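Local coordinates for protein endoglucanase (Humicola insolens, PDB 1DYS) that hydrolyses internal beta-1,4-glucosidic linkages of cellulose, as a family 6 endoglucanase taking part in the recycling of plant biomass, at residues Val40-Val43 with Gln44-Gly48; Ile163-Ala166 with Ile167-Gln171. All coordinates share one frame; numbering follows the deposited sequence.

Both contacts are local: each joins side chains three to five residues apart at the C-terminal end of one helix, and they lie on opposite sides of the chain's centre with nearest atoms about 20 Å apart. Interaction 1, on helix 34-46, is partly buried, and its outer side carries charge, with two lysines sharing one carboxylate and two waters bridging its polar groups. Interaction 2, on helix 150-169, is more deeply covered; its side chains are all uncharged, with a CH-pi contact, a serine hydroxyl and a glutamine amide turned back onto backbone carbonyls. In each, a tyrosine ring meets the side chain one turn later, a lysine in the first and a glutamine in the second.

Interaction 1 (Val40-Val43 with Gln44-Gly48); sequences VKYV and QEKVG
With CG anti to the backbone N (chi1 178°), the ring of Tyr-42 lies against the next turn of the helix, where Lys-46, bent at chi2 (136°), carries its CD over one ring face. The lysine methylene does the touching: Lys-46 CD is 3.9 Å from Tyr-42 CD2, and the two side chains cross at about a right angle. Val-47 touches the ring obliquely, its CG2 lying 3.6 Å from Tyr-42 CE1. At the far end of the ring, a water joins Tyr-42 OH, 3.1 Å away, to the carbonyl O of Lys-46. With an alanine here in place of Tyr-42, Lys-46 CD and the Val-47 methyl would probably lose the ring they share, and the water its hydroxyl partner.

On the outer side, Glu-45 divides its carboxylate between two lysines. Its OE2 is salt-bridged to Lys-41 NZ at 3.3 Å, the hydrogen bond within it weak, while OE1 forms a salt bridge with Lys-46 NZ, also at 3.3 Å. A second water donates to Glu-45 OE1 and weakly accepts from Lys-41 NZ. Gln-44 is extended beyond CG, with OE1 3.4 Å from Lys-41 CA and NE2 bonded to Asp-22 on helix 15-29. Val-40 packs on Phe-28 and Val-43 on Leu-21 of the same helix.

Lys-46 N donates to Tyr-42 O at 2.8 Å with an N-H...O angle of 154°, whereas the following bond, Val-47 N to Val-43 O, is weak at 3.4 Å. Helical phi/psi is abandoned at Val-47, and the chain continues toward strand 51-53. Together these features describe the closing C-terminal turn of an amphipathic helix, with an i to i+4 salt bridge on its outer side, leading into the parallel beta sheet of the family 6 glycoside hydrolase fold.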
loop_
_atom_site.group_PDB
_atom_site.type_symbol
_atom_site.label_atom_id
_atom_site.label_comp_id
_atom_site.label_asym_id
_atom_site.label_seq_id
_atom_site.Cartn_x
_atom_site.Cartn_y
_atom_site.Cartn_z
ATOM N N VAL A 40 1.616 14.541 24.127
ATOM C CA VAL A 40 2.284 13.710 23.121
ATOM C C VAL A 40 3.437 12.930 23.746
ATOM O O VAL A 40 3.594 11.714 23.549
ATOM C CB VAL A 40 2.746 14.526 21.893
ATOM C CG1 VAL A 40 3.450 13.583 20.910
ATOM C CG2 VAL A 40 1.557 15.196 21.195
ATOM N N LYS A 41 4.304 13.613 24.537
ATOM C CA LYS A 41 5.426 12.892 25.170
ATOM C C LYS A 41 4.954 11.782 26.099
ATOM O O LYS A 41 5.591 10.732 26.208
ATOM C CB LYS A 41 6.353 13.885 25.895
ATOM C CG LYS A 41 7.754 13.310 26.116
ATOM C CD LYS A 41 8.787 14.437 26.116
ATOM C CE LYS A 41 9.625 14.422 27.376
ATOM N NZ LYS A 41 10.649 13.346 27.400
ATOM N N TYR A 42 3.814 11.927 26.740
ATOM C CA TYR A 42 3.197 10.930 27.609
ATOM C C TYR A 42 2.913 9.699 26.732
ATOM O O TYR A 42 3.390 8.628 27.068
ATOM C CB TYR A 42 1.910 11.374 28.293
ATOM C CG TYR A 42 1.206 10.369 29.178
ATOM C CD1 TYR A 42 0.418 9.361 28.675
ATOM C CD2 TYR A 42 1.334 10.440 30.566
ATOM C CE1 TYR A 42 -0.228 8.439 29.481
ATOM C CE2 TYR A 42 0.680 9.530 31.391
ATOM C CZ TYR A 42 -0.096 8.534 30.849
ATOM O OH TYR A 42 -0.729 7.635 31.681
ATOM N N VAL A 43 2.236 9.954 25.610
ATOM C CA VAL A 43 1.997 8.806 24.711
ATOM C C VAL A 43 3.302 8.208 24.239
ATOM O O VAL A 43 3.426 6.978 24.100
ATOM C CB VAL A 43 1.110 9.233 23.518
ATOM C CG1 VAL A 43 0.875 8.092 22.521
ATOM C CG2 VAL A 43 -0.203 9.775 24.050
ATOM N N GLN A 44 4.320 9.022 23.897
ATOM C CA GLN A 44 5.570 8.505 23.376
ATOM C C GLN A 44 6.333 7.547 24.292
ATOM O O GLN A 44 6.961 6.596 23.816
ATOM C CB GLN A 44 6.563 9.656 23.043
ATOM C CG GLN A 44 6.172 10.408 21.776
ATOM C CD GLN A 44 7.158 11.538 21.511
ATOM O OE1 GLN A 44 7.227 12.473 22.300
ATOM N NE2 GLN A 44 7.923 11.468 20.422
ATOM N N GLU A 45 6.274 7.820 25.586
ATOM C CA GLU A 45 7.048 7.042 26.541
ATOM C C GLU A 45 6.240 6.080 27.364
ATOM O O GLU A 45 6.835 5.112 27.866
ATOM C CB GLU A 45 7.713 8.022 27.512
ATOM C CG GLU A 45 8.480 9.135 26.842
ATOM C CD GLU A 45 9.597 9.679 27.700
ATOM O OE1 GLU A 45 9.436 9.715 28.936
ATOM O OE2 GLU A 45 10.639 10.087 27.146
ATOM N N LYS A 46 4.968 6.347 27.594
ATOM C CA LYS A 46 4.219 5.518 28.518
ATOM C C LYS A 46 3.036 4.769 27.977
ATOM O O LYS A 46 2.344 4.133 28.794
ATOM C CB LYS A 46 3.724 6.404 29.691
ATOM C CG LYS A 46 4.875 6.911 30.548
ATOM C CD LYS A 46 4.685 8.384 30.888
ATOM C CE LYS A 46 5.761 8.850 31.852
ATOM N NZ LYS A 46 7.096 9.110 31.228
ATOM N N VAL A 47 2.727 4.872 26.674
ATOM C CA VAL A 47 1.491 4.198 26.241
ATOM C C VAL A 47 1.829 3.101 25.228
ATOM O O VAL A 47 2.409 3.480 24.217
ATOM C CB VAL A 47 0.546 5.226 25.612
ATOM C CG1 VAL A 47 -0.677 4.609 24.973
ATOM C CG2 VAL A 47 0.018 6.219 26.682
ATOM N N GLY A 48 1.583 1.839 25.606
ATOM C CA GLY A 48 1.982 0.777 24.657
ATOM C C GLY A 48 1.049 0.746 23.448
ATOM O O GLY A 48 -0.117 1.064 23.580
HETATM O O HOH W 1 8.923 12.465 29.712
HETATM O O HOH W 2 0.050 4.688 30.952
#

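Interaction 2 (Ile163-Ala166 with Ile167-Gln171); sequences IGYA and ISQLQ
Tyr-165 and Gln-169 lie side by side and point the same way, the glutamine CG forming a CH-pi contact over one face of the ring. CG is 3.9 Å from the centroid of the Tyr-165 ring and 28° off its normal, and its closest ring atom is Tyr-165 CE2 at 3.5 Å. A bend at chi2 of Gln-169 lays the amide nearly parallel to the ring, the planes 10° apart, with the amide carbon beside the phenol oxygen. That oxygen has its own polar partner, Asn-118 on helix 108-126.

The backbone carbonyl of Tyr-165 is gripped twice. Gln-169 N reaches Tyr-165 O at 3.0 Å as a helical bond, and Ser-168 OG donates to Tyr-165 O at 2.8 Å. The hydroxyl gets there because chi1 of Ser-168 (78°) sets OG between the backbone N and the carbonyl carbon, folded back over the preceding turn. The serine's own N continues the helical pattern, bonding to Gly-164 O at 2.8 Å.

Helix 150-169 is the longer of two helices in the beta-alpha-beta connection between the neighbouring parallel strands 132-136 and 175-180 of the catalytic fold, and the contact spans its last turns and the residues just after them. There Ile-167 O accepts two bonds from opposite faces of its plane: Leu-170 N at 3.2 Å, and Gln-171 NE2 at 3.0 Å. The Gln-171 side chain thus curls back to cover a carbonyl at the helix end, while its OE1 accepts from Lys-212 N.

On the inner side Ile-163 CG2 and Ile-167 CD1 are 4.2 Å apart, an i to i+4 apolar pair. Both isoleucines pack on Ile-203 of helix 190-207, and Leu-170 extends the apolar surface to Leu-177 of strand 175-180 and Ala-121 of helix 108-126.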
loop_
_atom_site.group_PDB
_atom_site.type_symbol
_atom_site.label_atom_id
_atom_site.label_comp_id
_atom_site.label_asym_id
_atom_site.label_seq_id
_atom_site.Cartn_x
_atom_site.Cartn_y
_atom_site.Cartn_z
ATOM N N ILE A 163 -6.066 -19.230 8.624
ATOM C CA ILE A 163 -6.094 -18.772 10.025
ATOM C C ILE A 163 -5.841 -19.943 10.982
ATOM O O ILE A 163 -5.068 -19.894 11.960
ATOM C CB ILE A 163 -7.414 -18.067 10.321
ATOM C CG1 ILE A 163 -7.604 -16.804 9.464
ATOM C CG2 ILE A 163 -7.391 -17.682 11.806
ATOM C CD1 ILE A 163 -8.906 -16.057 9.731
ATOM N N GLY A 164 -6.469 -21.090 10.633
ATOM C CA GLY A 164 -6.232 -22.288 11.464
ATOM C C GLY A 164 -4.750 -22.623 11.470
ATOM O O GLY A 164 -4.214 -23.075 12.477
ATOM N N TYR A 165 -4.098 -22.464 10.303
ATOM C CA TYR A 165 -2.686 -22.730 10.207
ATOM C C TYR A 165 -1.861 -21.792 11.095
ATOM O O TYR A 165 -0.959 -22.247 11.806
ATOM C CB TYR A 165 -2.182 -22.669 8.750
ATOM C CG TYR A 165 -0.705 -22.983 8.661
ATOM C CD1 TYR A 165 -0.319 -24.336 8.600
ATOM C CD2 TYR A 165 0.309 -22.054 8.636
ATOM C CE1 TYR A 165 1.013 -24.676 8.548
ATOM C CE2 TYR A 165 1.644 -22.396 8.596
ATOM C CZ TYR A 165 2.006 -23.728 8.537
ATOM O OH TYR A 165 3.320 -24.108 8.473
ATOM N N ALA A 166 -2.265 -20.522 11.089
ATOM C CA ALA A 166 -1.548 -19.566 11.946
ATOM C C ALA A 166 -1.723 -19.910 13.433
ATOM O O ALA A 166 -0.692 -19.907 14.119
ATOM C CB ALA A 166 -2.133 -18.202 11.600
ATOM N N ILE A 167 -2.921 -20.309 13.854
ATOM C CA ILE A 167 -3.118 -20.703 15.247
ATOM C C ILE A 167 -2.258 -21.931 15.520
ATOM O O ILE A 167 -1.601 -22.008 16.551
ATOM C CB ILE A 167 -4.588 -21.041 15.528
ATOM C CG1 ILE A 167 -5.463 -19.778 15.357
ATOM C CG2 ILE A 167 -4.833 -21.602 16.927
ATOM C CD1 ILE A 167 -6.956 -20.016 15.278
ATOM N N SER A 168 -2.330 -22.905 14.593
ATOM C CA SER A 168 -1.563 -24.146 14.812
ATOM C C SER A 168 -0.084 -23.900 14.997
ATOM O O SER A 168 0.602 -24.665 15.701
ATOM C CB SER A 168 -1.791 -25.151 13.675
ATOM O OG SER A 168 -1.085 -24.921 12.454
ATOM N N GLN A 169 0.499 -22.913 14.314
ATOM C CA GLN A 169 1.922 -22.664 14.423
ATOM C C GLN A 169 2.372 -21.795 15.594
ATOM O O GLN A 169 3.576 -21.642 15.792
ATOM C CB GLN A 169 2.440 -21.953 13.154
ATOM C CG GLN A 169 2.503 -22.907 11.955
ATOM C CD GLN A 169 3.780 -23.719 12.109
ATOM O OE1 GLN A 169 4.894 -23.188 12.251
ATOM N NE2 GLN A 169 3.614 -25.031 12.173
ATOM N N LEU A 170 1.443 -21.215 16.343
ATOM C CA LEU A 170 1.762 -20.280 17.400
ATOM C C LEU A 170 1.304 -20.735 18.769
ATOM O O LEU A 170 0.752 -19.974 19.569
ATOM C CB LEU A 170 1.090 -18.920 17.052
ATOM C CG LEU A 170 1.733 -18.298 15.801
ATOM C CD1 LEU A 170 0.869 -17.123 15.304
ATOM C CD2 LEU A 170 3.142 -17.804 16.017
ATOM N N GLN A 171 1.431 -22.051 19.025
ATOM C CA GLN A 171 1.069 -22.560 20.351
ATOM C C GLN A 171 2.321 -22.586 21.230
ATOM O O GLN A 171 3.258 -23.322 20.910
ATOM C CB GLN A 171 0.535 -23.979 20.205
ATOM C CG GLN A 171 -0.733 -24.179 19.436
ATOM C CD GLN A 171 -1.949 -23.506 20.049
ATOM O OE1 GLN A 171 -2.360 -23.835 21.161
ATOM N NE2 GLN A 171 -2.517 -22.575 19.304
#